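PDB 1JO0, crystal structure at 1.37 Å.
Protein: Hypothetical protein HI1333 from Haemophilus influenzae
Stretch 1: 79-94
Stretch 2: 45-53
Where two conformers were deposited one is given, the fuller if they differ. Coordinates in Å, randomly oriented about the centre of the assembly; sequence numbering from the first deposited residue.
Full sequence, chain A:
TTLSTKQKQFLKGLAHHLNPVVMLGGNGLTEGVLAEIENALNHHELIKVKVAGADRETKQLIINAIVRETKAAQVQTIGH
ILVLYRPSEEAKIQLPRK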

# COMPACT_ATOMS: atom_id res chain seq x y z
N GLY A 79 -11.80 -5.22 1.00
CA GLY A 79 -12.60 -4.35 1.84
C GLY A 79 -11.96 -2.97 1.81
O GLY A 79 -11.73 -2.39 0.76
N HIS A 80 -11.69 -2.49 3.02
CA HIS A 80 -11.28 -1.13 3.17
C HIS A 80 -9.77 -1.01 3.32
O HIS A 80 -9.29 0.09 3.63
CB HIS A 80 -12.01 -0.50 4.38
CG HIS A 80 -11.72 -1.17 5.68
ND1 HIS A 80 -11.78 -2.53 5.87
CD2 HIS A 80 -11.37 -0.66 6.88
CE1 HIS A 80 -11.48 -2.84 7.12
NE2 HIS A 80 -11.23 -1.71 7.77
N ILE A 81 -9.02 -2.06 3.05
CA ILE A 81 -7.58 -2.06 3.26
C ILE A 81 -6.89 -2.24 1.91
O ILE A 81 -7.22 -3.14 1.11
CB ILE A 81 -7.12 -3.21 4.18
CG1 ILE A 81 -7.74 -3.12 5.57
CG2 ILE A 81 -5.61 -3.33 4.26
CD1 ILE A 81 -7.23 -1.94 6.36
N LEU A 82 -5.94 -1.39 1.67
CA LEU A 82 -5.02 -1.50 0.55
C LEU A 82 -3.64 -1.92 1.05
O LEU A 82 -3.07 -1.21 1.86
CB LEU A 82 -4.81 -0.16 -0.13
CG LEU A 82 -6.03 0.65 -0.59
CD1 LEU A 82 -5.55 1.90 -1.30
CD2 LEU A 82 -6.93 -0.21 -1.43
N VAL A 83 -3.11 -3.01 0.54
CA VAL A 83 -1.77 -3.46 0.89
C VAL A 83 -0.85 -3.11 -0.28
O VAL A 83 -1.16 -3.48 -1.44
CB VAL A 83 -1.75 -4.96 1.16
CG1 VAL A 83 -0.33 -5.36 1.59
CG2 VAL A 83 -2.79 -5.40 2.21
N LEU A 84 0.22 -2.40 -0.00
CA LEU A 84 1.12 -1.85 -1.01
C LEU A 84 2.57 -2.22 -0.69
O LEU A 84 2.89 -2.37 0.50
CB LEU A 84 1.00 -0.35 -1.10
CG LEU A 84 -0.36 0.24 -1.42
CD1 LEU A 84 -0.43 1.70 -1.03
CD2 LEU A 84 -0.61 0.07 -2.89
N TYR A 85 3.41 -2.29 -1.70
CA TYR A 85 4.82 -2.60 -1.49
C TYR A 85 5.70 -1.81 -2.43
O TYR A 85 5.43 -1.77 -3.63
CB TYR A 85 5.10 -4.09 -1.65
CG TYR A 85 6.56 -4.47 -1.62
CD1 TYR A 85 7.24 -4.65 -0.41
CD2 TYR A 85 7.30 -4.67 -2.78
CE1 TYR A 85 8.58 -5.00 -0.41
CE2 TYR A 85 8.62 -5.02 -2.77
CZ TYR A 85 9.27 -5.19 -1.59
OH TYR A 85 10.59 -5.55 -1.57
N ARG A 86 6.79 -1.24 -1.89
CA ARG A 86 7.81 -0.68 -2.76
C ARG A 86 9.19 -1.01 -2.17
O ARG A 86 9.35 -0.77 -0.96
CB ARG A 86 7.67 0.82 -2.89
CG ARG A 86 8.54 1.45 -3.96
CD ARG A 86 8.28 2.93 -4.06
NE ARG A 86 8.74 3.70 -2.92
CZ ARG A 86 8.37 4.94 -2.62
NH1 ARG A 86 7.47 5.60 -3.36
NH2 ARG A 86 8.91 5.49 -1.54
N PRO A 87 10.12 -1.52 -2.95
CA PRO A 87 11.41 -1.89 -2.37
C PRO A 87 12.23 -0.65 -2.00
O PRO A 87 12.13 0.38 -2.65
CB PRO A 87 12.07 -2.69 -3.49
CG PRO A 87 11.47 -2.12 -4.74
CD PRO A 87 10.05 -1.81 -4.38
N SER A 88 13.06 -0.84 -0.96
CA SER A 88 13.97 0.13 -0.41
C SER A 88 15.38 -0.13 -0.91
O SER A 88 15.73 -1.26 -1.19
CB SER A 88 13.99 0.03 1.16
OG SER A 88 14.89 0.90 1.73
N GLU A 89 16.20 0.89 -0.93
CA GLU A 89 17.62 0.76 -1.17
C GLU A 89 18.31 0.03 -0.04
O GLU A 89 19.39 -0.49 -0.30
CB GLU A 89 18.31 2.14 -1.38
CG GLU A 89 17.63 2.88 -2.51
CD GLU A 89 18.37 4.09 -3.01
OE1 GLU A 89 18.20 4.46 -4.19
OE2 GLU A 89 19.11 4.65 -2.16
N GLU A 90 17.69 -0.02 1.12
CA GLU A 90 18.27 -0.85 2.18
C GLU A 90 17.12 -1.79 2.56
O GLU A 90 16.33 -1.48 3.43
CB GLU A 90 18.84 -0.13 3.41
CG GLU A 90 19.74 -1.00 4.26
CD GLU A 90 20.49 -0.35 5.39
OE1 GLU A 90 19.86 0.34 6.24
OE2 GLU A 90 21.74 -0.50 5.50
N ALA A 91 16.99 -2.89 1.86
CA ALA A 91 15.92 -3.85 2.09
C ALA A 91 15.79 -4.20 3.56
O ALA A 91 16.72 -4.61 4.21
CB ALA A 91 16.07 -5.16 1.33
N LYS A 92 14.59 -4.02 4.07
CA LYS A 92 14.21 -4.39 5.43
C LYS A 92 13.59 -5.79 5.40
O LYS A 92 13.85 -6.60 6.29
CB LYS A 92 13.29 -3.36 6.09
CG LYS A 92 13.90 -1.99 6.33
CD LYS A 92 13.45 -1.06 5.21
CE LYS A 92 13.79 0.38 5.41
NZ LYS A 92 13.45 1.03 6.69
N ILE A 93 12.77 -6.07 4.40
CA ILE A 93 12.07 -7.33 4.27
C ILE A 93 12.75 -8.16 3.19
O ILE A 93 12.99 -7.69 2.09
CB ILE A 93 10.59 -7.09 3.94
CG1 ILE A 93 9.84 -6.37 5.06
CG2 ILE A 93 9.90 -8.40 3.55
CD1 ILE A 93 8.47 -5.88 4.66
N GLN A 94 13.03 -9.42 3.51
CA GLN A 94 13.60 -10.39 2.56
C GLN A 94 12.51 -10.89 1.64
O GLN A 94 11.66 -11.61 2.12
CB GLN A 94 14.21 -11.57 3.30
CG GLN A 94 15.41 -11.12 4.15
CD GLN A 94 16.07 -12.33 4.79
OE1 GLN A 94 16.17 -13.41 4.18
NE2 GLN A 94 16.50 -12.18 6.02
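Stretch 2 45-53: ELIKVKVAG

Stretch 2 runs antiparallel to stretch 1, its strand beginning at Leu46 and lying against strand 81-85 with 156° between their N-to-C directions and 4.6 Å between axes at closest approach. Glu45 comes first, where the chain leaves a helix with positive phi. Its carboxylate, an acceptor with two oxygens, suits a loop that turns three backbone N-H groups towards it: OE2 accepts from Ser88 N (2.9 Å), OE1 from Lys92 N (3.0 Å) and Ile93 N (2.9 Å). Glu45 O receives Arg86 N at 3.0 Å.

The extended strand then alternates its faces. Leu46, opposite Tyr85, packs on apolar neighbours, CB lying 3.7 Å from Ile93 CD1 and CD1 3.7 Å from Val83 CG1. Ile47 and Leu84 form a hydrogen-bonded pair, Ile47 N to Leu84 O and Ile47 O to Leu84 N, both 2.9 Å; their buried, apolar side chains share the face opposite Leu46. Lys48, opposite Val83, lays its aliphatic part along Ile81, CG to CG2 3.8 Å. Buried Val49 repeats the pairing, Val49 N to Leu82 O 2.8 Å and Leu82 N to Val49 O 2.9 Å. Lys50, beside Ile81, is long enough for NZ to donate to His80 NE2 at 2.7 Å, at the ring edge. Val51 N reaches His80 O at 2.6 Å; its buried, apolar CG2 packs on Leu82 CG at 3.7 Å. Gly53 has positive phi, which favours glycine.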

# COMPACT_ATOMS: atom_id res chain seq x y z
N GLU A 45 8.47 -0.49 3.59
CA GLU A 45 8.41 -1.19 2.30
C GLU A 45 7.02 -1.78 2.07
O GLU A 45 6.39 -1.46 1.04
CB GLU A 45 9.48 -2.30 2.18
CG GLU A 45 10.89 -1.76 2.19
CD GLU A 45 11.87 -2.92 2.02
OE1 GLU A 45 11.85 -3.84 2.86
OE2 GLU A 45 12.65 -2.94 1.04
N LEU A 46 6.53 -2.61 2.95
CA LEU A 46 5.20 -3.24 2.93
C LEU A 46 4.29 -2.49 3.88
O LEU A 46 4.62 -2.40 5.06
CB LEU A 46 5.27 -4.69 3.36
CG LEU A 46 3.95 -5.47 3.40
CD1 LEU A 46 3.32 -5.56 2.01
CD2 LEU A 46 4.19 -6.84 3.99
N ILE A 47 3.19 -1.96 3.37
CA ILE A 47 2.29 -1.14 4.18
C ILE A 47 0.82 -1.51 3.92
O ILE A 47 0.46 -1.97 2.82
CB ILE A 47 2.50 0.38 3.95
CG1 ILE A 47 2.05 0.84 2.57
CG2 ILE A 47 3.95 0.75 4.26
CD1 ILE A 47 2.05 2.35 2.44
N LYS A 48 0.03 -1.20 4.92
CA LYS A 48 -1.44 -1.22 4.82
C LYS A 48 -1.98 0.19 4.99
O LYS A 48 -1.63 0.89 5.91
CB LYS A 48 -2.00 -2.07 5.93
CG LYS A 48 -2.12 -3.52 5.65
CD LYS A 48 -2.92 -4.18 6.81
CE LYS A 48 -3.01 -5.62 6.53
NZ LYS A 48 -3.49 -6.33 7.72
N VAL A 49 -2.85 0.57 4.06
CA VAL A 49 -3.49 1.88 4.04
C VAL A 49 -4.98 1.62 4.18
O VAL A 49 -5.58 0.83 3.43
CB VAL A 49 -3.22 2.65 2.72
CG1 VAL A 49 -3.95 3.98 2.70
CG2 VAL A 49 -1.73 2.83 2.53
N LYS A 50 -5.61 2.23 5.17
CA LYS A 50 -7.03 2.07 5.41
C LYS A 50 -7.79 3.12 4.63
O LYS A 50 -7.47 4.31 4.70
CB LYS A 50 -7.38 2.16 6.91
CG LYS A 50 -8.79 1.71 7.25
CD LYS A 50 -8.95 1.59 8.77
CE LYS A 50 -10.40 1.47 9.19
NZ LYS A 50 -10.78 0.14 9.71
N VAL A 51 -8.80 2.67 3.87
CA VAL A 51 -9.61 3.50 3.03
C VAL A 51 -11.09 3.22 3.34
O VAL A 51 -11.85 2.68 2.56
CB VAL A 51 -9.31 3.33 1.53
CG1 VAL A 51 -9.98 4.41 0.71
CG2 VAL A 51 -7.80 3.32 1.32
N ALA A 52 -11.50 3.52 4.57
CA ALA A 52 -12.87 3.19 4.94
C ALA A 52 -13.87 4.17 4.32
O ALA A 52 -13.64 5.31 3.96
CB ALA A 52 -13.03 3.18 6.46
N GLY A 53 -15.07 3.63 4.26
CA GLY A 53 -16.19 4.39 3.81
C GLY A 53 -16.06 4.75 2.33
O GLY A 53 -16.63 5.77 1.91
O HOH W 1 12.15 -5.71 0.47